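STIL N-terminal domain-containing protein (Trichoplax adhaerens, PDB 5OI9) probably takes part in centriole assembly as a STIL-family protein, its N-terminal domain being a likely binding site for centrosomal partners such as CEP85. Local coordinates at residues 24-29 and 197-202; 255-260 and 295-300; 263-268 and 302-307. One frame throughout, in Å; residues are numbered along the deposited sequence.

Interaction 1 of 3, residues 24-29 and 197-202; sequences GEQEEL and TAVPIL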
loop_
_atom_site.group_PDB
_atom_site.type_symbol
_atom_site.label_atom_id
_atom_site.label_comp_id
_atom_site.label_asym_id
_atom_site.label_seq_id
_atom_site.Cartn_x
_atom_site.Cartn_y
_atom_site.Cartn_z
ATOM N N GLY A 24 -25.706 -10.617 -7.121
ATOM C CA GLY A 24 -24.691 -11.017 -8.077
ATOM C C GLY A 24 -23.651 -11.870 -7.390
ATOM O O GLY A 24 -23.726 -12.134 -6.187
ATOM N N GLU A 25 -22.674 -12.302 -8.184
ATOM C CA GLU A 25 -21.594 -13.127 -7.661
ATOM C C GLU A 25 -20.836 -12.402 -6.556
ATOM O O GLU A 25 -20.604 -11.192 -6.629
ATOM C CB GLU A 25 -20.626 -13.502 -8.782
ATOM C CG GLU A 25 -20.794 -14.905 -9.328
ATOM C CD GLU A 25 -19.762 -15.234 -10.390
ATOM O OE1 GLU A 25 -19.102 -14.298 -10.888
ATOM O OE2 GLU A 25 -19.608 -16.428 -10.722
ATOM N N GLN A 26 -20.457 -13.152 -5.525
ATOM C CA GLN A 26 -19.503 -12.642 -4.551
ATOM C C GLN A 26 -18.180 -12.317 -5.233
ATOM O O GLN A 26 -17.801 -12.938 -6.230
ATOM C CB GLN A 26 -19.256 -13.661 -3.440
ATOM C CG GLN A 26 -20.367 -13.805 -2.432
ATOM C CD GLN A 26 -19.878 -14.439 -1.145
ATOM O OE1 GLN A 26 -18.768 -14.970 -1.088
ATOM N NE2 GLN A 26 -20.697 -14.374 -0.101
ATOM N N GLU A 27 -17.474 -11.336 -4.683
ATOM C CA GLU A 27 -16.131 -10.999 -5.130
ATOM C C GLU A 27 -15.197 -11.006 -3.930
ATOM O O GLU A 27 -15.585 -10.610 -2.826
ATOM C CB GLU A 27 -16.088 -9.628 -5.823
ATOM C CG GLU A 27 -17.079 -9.460 -6.969
ATOM C CD GLU A 27 -16.628 -10.134 -8.253
ATOM O OE1 GLU A 27 -17.462 -10.276 -9.171
ATOM O OE2 GLU A 27 -15.443 -10.518 -8.347
ATOM N N GLU A 28 -13.972 -11.469 -4.147
ATOM C CA GLU A 28 -12.934 -11.458 -3.126
ATOM C C GLU A 28 -11.934 -10.365 -3.473
ATOM O O GLU A 28 -11.337 -10.387 -4.555
ATOM C CB GLU A 28 -12.245 -12.816 -3.026
ATOM C CG GLU A 28 -13.156 -13.937 -2.552
ATOM C CD GLU A 28 -12.506 -15.304 -2.669
ATOM O OE1 GLU A 28 -11.481 -15.419 -3.376
ATOM O OE2 GLU A 28 -13.021 -16.262 -2.055
ATOM N N LEU A 29 -11.757 -9.417 -2.562
ATOM C CA LEU A 29 -10.896 -8.264 -2.778
ATOM C C LEU A 29 -9.590 -8.435 -2.015
ATOM O O LEU A 29 -9.583 -8.907 -0.873
ATOM C CB LEU A 29 -11.596 -6.973 -2.336
ATOM C CG LEU A 29 -13.020 -6.756 -2.865
ATOM C CD1 LEU A 29 -13.582 -5.416 -2.401
ATOM C CD2 LEU A 29 -13.055 -6.857 -4.386
ATOM N N THR A 197 -14.755 -10.008 1.499
ATOM C CA THR A 197 -15.862 -10.561 0.730
ATOM C C THR A 197 -16.838 -9.445 0.380
ATOM O O THR A 197 -17.297 -8.716 1.264
ATOM C CB THR A 197 -16.578 -11.653 1.524
ATOM O OG1 THR A 197 -15.630 -12.635 1.962
ATOM C CG2 THR A 197 -17.643 -12.325 0.671
ATOM N N ALA A 198 -17.157 -9.308 -0.906
ATOM C CA ALA A 198 -18.026 -8.239 -1.382
ATOM C C ALA A 198 -19.199 -8.829 -2.151
ATOM O O ALA A 198 -19.006 -9.647 -3.055
ATOM C CB ALA A 198 -17.255 -7.254 -2.265
ATOM N N VAL A 199 -20.404 -8.392 -1.804
ATOM C CA VAL A 199 -21.643 -8.913 -2.367
ATOM C C VAL A 199 -22.415 -7.747 -2.974
ATOM O O VAL A 199 -22.694 -6.775 -2.271
ATOM C CB VAL A 199 -22.504 -9.627 -1.310
ATOM C CG1 VAL A 199 -23.905 -9.849 -1.833
ATOM C CG2 VAL A 199 -21.865 -10.946 -0.902
ATOM N N PRO A 200 -22.788 -7.802 -4.251
ATOM C CA PRO A 200 -23.629 -6.738 -4.813
ATOM C C PRO A 200 -25.026 -6.787 -4.212
ATOM O O PRO A 200 -25.620 -7.858 -4.066
ATOM C CB PRO A 200 -23.656 -7.055 -6.316
ATOM C CG PRO A 200 -22.644 -8.147 -6.535
ATOM C CD PRO A 200 -22.512 -8.864 -5.230
ATOM N N ILE A 201 -25.549 -5.613 -3.854
ATOM C CA ILE A 201 -26.856 -5.498 -3.219
ATOM C C ILE A 201 -27.679 -4.437 -3.943
ATOM O O ILE A 201 -27.174 -3.680 -4.773
ATOM C CB ILE A 201 -26.755 -5.160 -1.715
ATOM C CG1 ILE A 201 -26.142 -3.773 -1.518
ATOM C CG2 ILE A 201 -25.944 -6.216 -0.979
ATOM C CD1 ILE A 201 -26.138 -3.309 -0.078
ATOM N N LEU A 202 -28.967 -4.393 -3.604
ATOM C CA LEU A 202 -29.876 -3.417 -4.185
ATOM C C LEU A 202 -29.520 -2.005 -3.717
ATOM O O LEU A 202 -28.968 -1.825 -2.628
ATOM C CB LEU A 202 -31.319 -3.738 -3.805
ATOM C CG LEU A 202 -31.942 -4.997 -4.413
ATOM C CD1 LEU A 202 -33.299 -5.274 -3.788
ATOM C CD2 LEU A 202 -32.069 -4.856 -5.921
#

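Interaction 2 of 3, residues 255-260 and 295-300; sequences PLVGIW and GFILVL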
loop_
_atom_site.group_PDB
_atom_site.type_symbol
_atom_site.label_atom_id
_atom_site.label_comp_id
_atom_site.label_asym_id
_atom_site.label_seq_id
_atom_site.Cartn_x
_atom_site.Cartn_y
_atom_site.Cartn_z
ATOM N N PRO A 255 -22.219 7.591 14.164
ATOM C CA PRO A 255 -22.464 6.170 13.859
ATOM C C PRO A 255 -22.211 5.875 12.386
ATOM O O PRO A 255 -22.889 6.410 11.507
ATOM C CB PRO A 255 -23.938 5.975 14.233
ATOM C CG PRO A 255 -24.533 7.344 14.148
ATOM C CD PRO A 255 -23.448 8.277 14.599
ATOM N N LEU A 256 -21.237 5.007 12.123
ATOM C CA LEU A 256 -20.804 4.696 10.769
ATOM C C LEU A 256 -21.226 3.284 10.387
ATOM O O LEU A 256 -21.204 2.371 11.219
ATOM C CB LEU A 256 -19.285 4.847 10.639
ATOM C CG LEU A 256 -18.749 6.269 10.828
ATOM C CD1 LEU A 256 -17.230 6.285 10.841
ATOM C CD2 LEU A 256 -19.289 7.185 9.733
ATOM N N VAL A 257 -21.608 3.109 9.122
ATOM C CA VAL A 257 -22.058 1.823 8.605
ATOM C C VAL A 257 -21.266 1.367 7.390
ATOM O O VAL A 257 -21.582 0.319 6.820
ATOM C CB VAL A 257 -23.564 1.847 8.272
ATOM C CG1 VAL A 257 -24.390 1.983 9.544
ATOM C CG2 VAL A 257 -23.869 2.981 7.297
ATOM N N GLY A 258 -20.257 2.119 6.971
ATOM C CA GLY A 258 -19.484 1.722 5.809
ATOM C C GLY A 258 -18.729 2.906 5.230
ATOM O O GLY A 258 -18.418 3.866 5.931
ATOM N N ILE A 259 -18.443 2.800 3.932
ATOM C CA ILE A 259 -17.574 3.736 3.230
ATOM C C ILE A 259 -18.150 4.027 1.852
ATOM O O ILE A 259 -19.007 3.302 1.341
ATOM C CB ILE A 259 -16.136 3.194 3.076
ATOM C CG1 ILE A 259 -16.149 1.907 2.245
ATOM C CG2 ILE A 259 -15.495 2.955 4.430
ATOM C CD1 ILE A 259 -14.766 1.334 1.964
ATOM N N TRP A 260 -17.665 5.111 1.252
ATOM C CA TRP A 260 -17.879 5.380 -0.161
ATOM C C TRP A 260 -16.528 5.585 -0.831
ATOM O O TRP A 260 -15.576 6.065 -0.209
ATOM C CB TRP A 260 -18.793 6.599 -0.392
ATOM C CG TRP A 260 -18.272 7.900 0.136
ATOM C CD1 TRP A 260 -18.561 8.472 1.344
ATOM C CD2 TRP A 260 -17.388 8.807 -0.534
ATOM N NE1 TRP A 260 -17.906 9.673 1.468
ATOM C CE2 TRP A 260 -17.178 9.902 0.330
ATOM C CE3 TRP A 260 -16.748 8.798 -1.778
ATOM C CZ2 TRP A 260 -16.355 10.974 -0.008
ATOM C CZ3 TRP A 260 -15.926 9.863 -2.111
ATOM C CH2 TRP A 260 -15.739 10.936 -1.230
ATOM N N GLY A 295 -21.086 -7.150 8.272
ATOM C CA GLY A 295 -21.184 -6.668 6.912
ATOM C C GLY A 295 -21.375 -5.168 6.915
ATOM O O GLY A 295 -22.178 -4.647 7.696
ATOM N N PHE A 296 -20.632 -4.452 6.079
ATOM C CA PHE A 296 -20.763 -3.008 5.988
ATOM C C PHE A 296 -20.954 -2.621 4.531
ATOM O O PHE A 296 -20.685 -3.405 3.617
ATOM C CB PHE A 296 -19.555 -2.277 6.599
ATOM C CG PHE A 296 -18.244 -2.581 5.927
ATOM C CD1 PHE A 296 -17.757 -1.759 4.923
ATOM C CD2 PHE A 296 -17.486 -3.673 6.317
ATOM C CE1 PHE A 296 -16.544 -2.026 4.312
ATOM C CE2 PHE A 296 -16.274 -3.947 5.711
ATOM C CZ PHE A 296 -15.802 -3.123 4.707
ATOM N N ILE A 297 -21.440 -1.414 4.325
ATOM C CA ILE A 297 -21.871 -0.997 2.999
ATOM C C ILE A 297 -20.736 -0.257 2.310
ATOM O O ILE A 297 -19.942 0.449 2.939
ATOM C CB ILE A 297 -23.154 -0.138 3.068
ATOM C CG1 ILE A 297 -23.768 0.021 1.675
ATOM C CG2 ILE A 297 -22.862 1.223 3.694
ATOM C CD1 ILE A 297 -25.211 0.467 1.687
ATOM N N LEU A 298 -20.648 -0.452 0.999
ATOM C CA LEU A 298 -19.743 0.298 0.140
ATOM C C LEU A 298 -20.573 0.943 -0.957
ATOM O O LEU A 298 -21.247 0.244 -1.719
ATOM C CB LEU A 298 -18.662 -0.607 -0.458
ATOM C CG LEU A 298 -17.923 -0.066 -1.686
ATOM C CD1 LEU A 298 -17.089 1.156 -1.333
ATOM C CD2 LEU A 298 -17.054 -1.160 -2.297
ATOM N N VAL A 299 -20.547 2.270 -1.016
ATOM C CA VAL A 299 -21.164 3.023 -2.101
ATOM C C VAL A 299 -20.049 3.359 -3.080
ATOM O O VAL A 299 -19.175 4.180 -2.783
ATOM C CB VAL A 299 -21.876 4.283 -1.590
ATOM C CG1 VAL A 299 -22.562 5.004 -2.733
ATOM C CG2 VAL A 299 -22.884 3.916 -0.510
ATOM N N LEU A 300 -20.060 2.708 -4.240
ATOM C CA LEU A 300 -18.947 2.754 -5.181
ATOM C C LEU A 300 -19.335 3.607 -6.381
ATOM O O LEU A 300 -20.176 3.203 -7.192
ATOM C CB LEU A 300 -18.555 1.343 -5.614
ATOM C CG LEU A 300 -17.244 1.208 -6.389
ATOM C CD1 LEU A 300 -16.082 1.742 -5.565
ATOM C CD2 LEU A 300 -17.007 -0.242 -6.777
#

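Interaction 3 of 3, residues 263-268 and 302-307; sequences GVISIH and TQTRPK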
loop_
_atom_site.group_PDB
_atom_site.type_symbol
_atom_site.label_atom_id
_atom_site.label_comp_id
_atom_site.label_asym_id
_atom_site.label_seq_id
_atom_site.Cartn_x
_atom_site.Cartn_y
_atom_site.Cartn_z
ATOM N N GLY A 263 -13.734 7.337 -8.133
ATOM C CA GLY A 263 -12.593 7.453 -9.019
ATOM C C GLY A 263 -11.909 6.163 -9.408
ATOM O O GLY A 263 -10.723 6.193 -9.754
ATOM N N VAL A 264 -12.607 5.030 -9.365
ATOM C CA VAL A 264 -12.061 3.760 -9.821
ATOM C C VAL A 264 -12.945 3.233 -10.944
ATOM O O VAL A 264 -14.078 3.677 -11.136
ATOM C CB VAL A 264 -11.949 2.719 -8.686
ATOM C CG1 VAL A 264 -11.095 3.255 -7.550
ATOM C CG2 VAL A 264 -13.330 2.329 -8.185
ATOM N N ILE A 265 -12.410 2.269 -11.689
ATOM C CA ILE A 265 -13.167 1.670 -12.783
ATOM C C ILE A 265 -14.073 0.555 -12.281
ATOM O O ILE A 265 -15.210 0.418 -12.741
ATOM C CB ILE A 265 -12.207 1.178 -13.887
ATOM C CG1 ILE A 265 -11.723 2.364 -14.723
ATOM C CG2 ILE A 265 -12.876 0.143 -14.775
ATOM C CD1 ILE A 265 -10.731 1.995 -15.798
ATOM N N SER A 266 -13.604 -0.245 -11.326
ATOM C CA SER A 266 -14.399 -1.345 -10.798
ATOM C C SER A 266 -14.043 -1.556 -9.333
ATOM O O SER A 266 -13.184 -0.870 -8.771
ATOM C CB SER A 266 -14.181 -2.629 -11.604
ATOM O OG SER A 266 -12.919 -3.202 -11.312
ATOM N N ILE A 267 -14.715 -2.529 -8.712
ATOM C CA ILE A 267 -14.448 -2.867 -7.321
ATOM C C ILE A 267 -13.119 -3.586 -7.144
ATOM O O ILE A 267 -12.629 -3.703 -6.014
ATOM C CB ILE A 267 -15.612 -3.715 -6.767
ATOM C CG1 ILE A 267 -15.551 -3.794 -5.240
ATOM C CG2 ILE A 267 -15.621 -5.102 -7.403
ATOM C CD1 ILE A 267 -16.654 -4.598 -4.637
ATOM N N HIS A 268 -12.511 -4.056 -8.233
ATOM C CA HIS A 268 -11.248 -4.777 -8.154
ATOM C C HIS A 268 -10.040 -3.860 -8.004
ATOM O O HIS A 268 -8.929 -4.362 -7.802
ATOM C CB HIS A 268 -11.070 -5.654 -9.394
ATOM C CG HIS A 268 -12.200 -6.607 -9.621
ATOM N ND1 HIS A 268 -12.403 -7.722 -8.837
ATOM C CD2 HIS A 268 -13.192 -6.611 -10.543
ATOM C CE1 HIS A 268 -13.470 -8.371 -9.266
ATOM N NE2 HIS A 268 -13.968 -7.718 -10.299
ATOM N N THR A 302 -18.159 4.464 -9.621
ATOM C CA THR A 302 -17.196 4.132 -10.659
ATOM C C THR A 302 -17.170 5.217 -11.731
ATOM O O THR A 302 -18.132 5.967 -11.927
ATOM C CB THR A 302 -17.514 2.777 -11.297
ATOM O OG1 THR A 302 -18.721 2.870 -12.062
ATOM C CG2 THR A 302 -17.672 1.707 -10.227
ATOM N N GLN A 303 -16.040 5.293 -12.431
ATOM C CA GLN A 303 -15.852 6.272 -13.493
ATOM C C GLN A 303 -16.551 5.886 -14.788
ATOM O O GLN A 303 -16.644 6.722 -15.693
ATOM C CB GLN A 303 -14.359 6.472 -13.769
ATOM C CG GLN A 303 -13.566 7.024 -12.599
ATOM C CD GLN A 303 -12.068 6.949 -12.828
ATOM O OE1 GLN A 303 -11.573 6.012 -13.454
ATOM N NE2 GLN A 303 -11.341 7.939 -12.325
ATOM N N THR A 304 -17.045 4.655 -14.899
ATOM C CA THR A 304 -17.613 4.160 -16.144
ATOM C C THR A 304 -19.131 4.034 -16.114
ATOM O O THR A 304 -19.719 3.610 -17.114
ATOM C CB THR A 304 -16.993 2.801 -16.502
ATOM O OG1 THR A 304 -17.237 1.863 -15.445
ATOM C CG2 THR A 304 -15.489 2.941 -16.709
ATOM N N ARG A 305 -19.782 4.382 -15.004
ATOM C CA ARG A 305 -21.228 4.246 -14.892
ATOM C C ARG A 305 -21.832 5.507 -14.287
ATOM O O ARG A 305 -21.209 6.145 -13.428
ATOM C CB ARG A 305 -21.610 3.032 -14.031
ATOM C CG ARG A 305 -20.906 1.751 -14.426
ATOM C CD ARG A 305 -21.618 0.538 -13.867
ATOM N NE ARG A 305 -22.967 0.417 -14.413
ATOM C CZ ARG A 305 -23.802 -0.574 -14.128
ATOM N NH1 ARG A 305 -23.431 -1.542 -13.300
ATOM N NH2 ARG A 305 -25.008 -0.598 -14.672
ATOM N N PRO A 306 -23.044 5.884 -14.707
ATOM C CA PRO A 306 -23.629 7.140 -14.212
ATOM C C PRO A 306 -24.107 7.059 -12.774
ATOM O O PRO A 306 -24.099 8.077 -12.072
ATOM C CB PRO A 306 -24.792 7.387 -15.181
ATOM C CG PRO A 306 -25.183 6.030 -15.643
ATOM C CD PRO A 306 -23.915 5.217 -15.692
ATOM N N LYS A 307 -24.519 5.883 -12.312
ATOM C CA LYS A 307 -25.018 5.718 -10.960
ATOM C C LYS A 307 -24.078 4.839 -10.141
ATOM O O LYS A 307 -23.394 3.971 -10.693
ATOM C CB LYS A 307 -26.420 5.099 -10.957
ATOM C CG LYS A 307 -27.510 6.042 -11.441
ATOM C CD LYS A 307 -28.889 5.536 -11.042
ATOM C CE LYS A 307 -29.958 6.588 -11.289
ATOM N NZ LYS A 307 -31.290 6.166 -10.768
#

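Interaction 1 of 3, residues 24-29 and 197-202
Q26 lays its side chain over V199 and T197 of the neighbouring strand. Its CG stands beside the backbone N, anti to the carbonyl carbon (chi1 -75°), and the chain then runs on extended. This carries the amide across the partner strand. CG of Q26 meets CG2 of V199 at 3.6 Å. Further out, OE1 of Q26 reaches CG2 of T197 at 3.4 Å. That methyl is anti to its own backbone N. The Q26 chain crosses both partners obliquely, and these touches are van der Waals contacts.

Below this layer the backbones pair. E27 N donates to A198 O, and A198 N donates back to E27 O, each bond 2.8 Å long. Both donors approach in the carbonyl plane. The two bonds fix E27 and A198 as a hydrogen-bonded antiparallel pair. E28 and T197 form the next, non-hydrogen-bonded pair. The CA of Q26 adds a CA-H...O contact to A198 O at 3.4 Å.

A198 points to the sheet face opposite T197. Its CB meets CD1 of L29 at 4.1 Å, and I267 and W311 also pack on it. Beyond CB the E27 side chain leads away, and a chi2 bend (-78°) takes the carboxylate farther. At the other end, CD of P200 rests on E25 O at 3.3 Å, where the chain before strand 27-29 is still loop.

The strand axes run at 141°, so the pair is antiparallel with a clear twist. This is the edge of a mixed beta-sheet: the short outermost strand 27-29 is added to strand 196-200, whose other side pairs with strand 309-314.

Interaction 2 of 3, residues 255-260 and 295-300
F296 leaves its strand with CB 3.3 Å from V257 O. CG takes the crowded place between the backbone N and the carbonyl carbon (chi1 61°). CD1 then comes 4.0 Å from the CA of G258. Farther out, CE1 has CG1 of I259 at the ring edge, near its plane, at 4.5 Å. Helix 270-281 packs L280 and Y279 on this side chain, the two rings at about 45°. CA of G258 sits 3.2 Å from I297 O, leaving no room for a CB.

The backbones form a parallel ladder. I297 N donates to V257 O, I259 N to I297 O, and V299 N to I259 O, each at 3.0 Å. The second donor lies nearly along the C=O axis. The L298 and I259 side chains cross obliquely, with CD1 of L298 3.8 Å from CG1 of I259. On the sheet face opposite I259 and L298, CB of W260 meets CB of V299 at 4.0 Å. The indole leads away, and its NE1 donates to V244 O.

Helix 270-281 lies over the face of I259 and L298 and completes a beta-alpha-beta unit. Strand 229-235 pairs with the outer side of strand 256-264, and strand 309-314 with that of strand 296-302.

Interaction 3 of 3, residues 263-268 and 302-307
Q303 makes the largest single contribution to this contact. Its CG stands beside the backbone N, anti to the carbonyl carbon (chi1 -63°), and the chain continues extended. The side chain therefore reaches along the G263-V264 backbone. CG of Q303 is 3.7 Å from V264 O, and its CD comes 3.4 Å from G263 O. NE2 also lies near G263 O, but the angle is poor and no hydrogen bond is assigned. That amide nitrogen has a weak hydrogen bond to F224 O instead. I265 crosses the Q303 chain at about a right angle, with its CG1 3.9 Å from OE1 of Q303. CG1 of I265 sits beside its own backbone N.

One backbone bond joins the segments. Q303 N donates to V264 O at 2.9 Å, with an N-H...O angle of 157° and the donor in the carbonyl plane. The CA of T302 makes a CA-H...O contact to the same oxygen at 3.2 Å. This place is where strands 256-264 and 296-302, the parallel pair of the beta-alpha-beta unit with helix 270-281, run out at their C-terminal ends. The chain turns a corner at G263, and the loop after T302 leads to strand 309-314.

T302 has OG1 in the crowded position between backbone N and carbonyl carbon (chi1 69°). CG2 is anti to the carbonyl carbon and faces I265 O at 3.7 Å. T304 places its hydroxyl in the same crowded position. Its methyl lies loosely beside CG2 of I265.

Past this point the first segment folds on itself. S266 OG accepts from H268 N at 3.2 Å, forming an ST turn. CG2 of I267 sits over the centre of one face of the H268 imidazole.

Overall arrangement
Interactions 1 and 2 lie in one mixed sheet of the STIL N-terminal domain, and interaction 3 adjoins it where two of its strands end. All three are on the same side of the chain's centre. Their centres are about 14 to 16 Å apart. Interaction 1 joins strands 27-29 and 196-200 at one margin. Interaction 2 pairs the inner strands 256-264 and 296-302. Along the chain, interaction 1 closes before the other two begin, while the segments of interactions 2 and 3 alternate. I267 ties the set together: its CD1 packs on A198 of interaction 1 and L298 of interaction 2. The sheet thus unites the N-terminal segment with strands far along the chain.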